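Local atomic coordinates of leucine aminopeptidase 1 (Caenorhabditis elegans, PDB entry 2HC9), a protein that releases N-terminal amino acids, preferably leucine, from peptides as a zinc-dependent aminopeptidase of the M17 family, and probably acts as a digestive enzyme. Residues Asp178-Ala181 and Asn182-Thr185. The protein carries 1 engineered substitution. Sequence-based numbering, arbitrary orientation.
Sequences DTPA and NILT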
loop_
_atom_site.group_PDB
_atom_site.type_symbol
_atom_site.label_atom_id
_atom_site.label_comp_id
_atom_site.label_asym_id
_atom_site.label_seq_id
_atom_site.Cartn_x
_atom_site.Cartn_y
_atom_site.Cartn_z
ATOM N N ASP A 178 9.603 -29.052 7.288
ATOM C CA ASP A 178 8.133 -29.109 7.063
ATOM C C ASP A 178 7.338 -29.111 8.368
ATOM O O ASP A 178 6.156 -28.807 8.355
ATOM C CB ASP A 178 7.745 -30.388 6.304
ATOM C CG ASP A 178 8.273 -30.421 4.874
ATOM O OD1 ASP A 178 8.643 -29.351 4.340
ATOM O OD2 ASP A 178 8.284 -31.524 4.281
ATOM N N THR A 179 7.980 -29.498 9.470
ATOM C CA THR A 179 7.290 -29.635 10.765
ATOM C C THR A 179 6.921 -28.220 11.257
ATOM O O THR A 179 7.760 -27.335 11.280
ATOM C CB THR A 179 8.214 -30.338 11.826
ATOM O OG1 THR A 179 8.650 -31.620 11.323
ATOM C CG2 THR A 179 7.513 -30.531 13.153
ATOM N N PRO A 180 5.654 -28.006 11.641
ATOM C CA PRO A 180 5.281 -26.672 12.120
ATOM C C PRO A 180 5.994 -26.342 13.419
ATOM O O PRO A 180 6.358 -27.242 14.162
ATOM C CB PRO A 180 3.783 -26.789 12.383
ATOM C CG PRO A 180 3.521 -28.254 12.585
ATOM C CD PRO A 180 4.530 -28.961 11.686
ATOM N N ALA A 181 6.186 -25.061 13.698
ATOM C CA ALA A 181 6.993 -24.676 14.850
ATOM C C ALA A 181 6.314 -24.862 16.205
ATOM O O ALA A 181 6.997 -24.812 17.239
ATOM C CB ALA A 181 7.454 -23.228 14.703
ATOM N N ASN A 182 4.986 -25.040 16.231
ATOM C CA ASN A 182 4.344 -25.445 17.497
ATOM C C ASN A 182 4.774 -26.842 17.949
ATOM O O ASN A 182 4.640 -27.219 19.118
ATOM C CB ASN A 182 2.819 -25.284 17.484
ATOM C CG ASN A 182 2.151 -26.140 16.446
ATOM O OD1 ASN A 182 2.688 -26.336 15.348
ATOM N ND2 ASN A 182 0.965 -26.646 16.769
ATOM N N ILE A 183 5.343 -27.592 17.017
ATOM C CA ILE A 183 5.910 -28.899 17.346
ATOM C C ILE A 183 7.439 -28.823 17.376
ATOM O O ILE A 183 8.075 -29.202 18.375
ATOM C CB ILE A 183 5.431 -29.933 16.317
ATOM C CG1 ILE A 183 3.893 -30.048 16.391
ATOM C CG2 ILE A 183 6.126 -31.289 16.534
ATOM C CD1 ILE A 183 3.287 -31.006 15.383
ATOM N N LEU A 184 8.031 -28.330 16.284
ATOM C CA LEU A 184 9.495 -28.131 16.256
ATOM C C LEU A 184 9.845 -26.789 16.882
ATOM O O LEU A 184 10.142 -25.792 16.201
ATOM C CB LEU A 184 10.101 -28.319 14.853
ATOM C CG LEU A 184 11.643 -28.423 14.883
ATOM C CD1 LEU A 184 12.142 -29.846 15.320
ATOM C CD2 LEU A 184 12.210 -28.072 13.513
ATOM N N THR A 185 9.809 -26.768 18.208
ATOM C CA THR A 185 10.230 -25.601 18.982
ATOM C C THR A 185 11.758 -25.522 19.066
ATOM O O THR A 185 12.445 -26.443 18.619
ATOM C CB THR A 185 9.683 -25.737 20.426
ATOM O OG1 THR A 185 10.200 -26.953 20.983
ATOM C CG2 THR A 185 8.119 -25.782 20.424
#
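Pro180 O accepts two backbone bonds from the residues that follow it. Leu184 N donates the straighter one, 2.9 Å from Pro180 O with an N-H...O angle of 166°, and lies in the carbonyl plane. Ile183 N, 3.1 Å from Pro180 O, comes from above that plane, and the bond is less straight. Bonds from the residues three and four positions on, together with right-handed helical phi/psi at Ala181 and Asn182, define a type I beta turn overlapped by an alpha turn in the loop between helix 157-178 and helix 186-199 of the catalytic domain. Its exit is an inverse gamma turn centred on Leu184, closed by a weak bond from Thr185 N to Ile183 O; Thr185 then N-caps the second helix, its OG1 accepting from Ala188 N. The side chain of Ala181 sits about 12 Å from a bound zinc ion and about 9 Å from that of the zinc ligand Asp275; none of the turn residues is among the zinc ligands.

The Asn182 amide folds back over the proline: CG lies between the backbone N and carbonyl carbon (chi1 62°), which brings OD1 to 3.2 Å from Pro180 CB, while ND2 donates to Ile319 O of the second subunit. Thr179 CG2 meets Ile183 CG2 at 3.7 Å and Leu184 CB at 3.8 Å, crossing both side chains nearly at right angles. A chi1 of -56° sets Thr179 OG1 beside the backbone N, where it bonds Arg175 O in the preceding helix, and leaves CG2 anti to N, facing Ile183 and Leu184. Pro180 and Ile183 run side by side, CG to CD1 3.9 Å, and Phe134 packs against both Thr179 and Pro180.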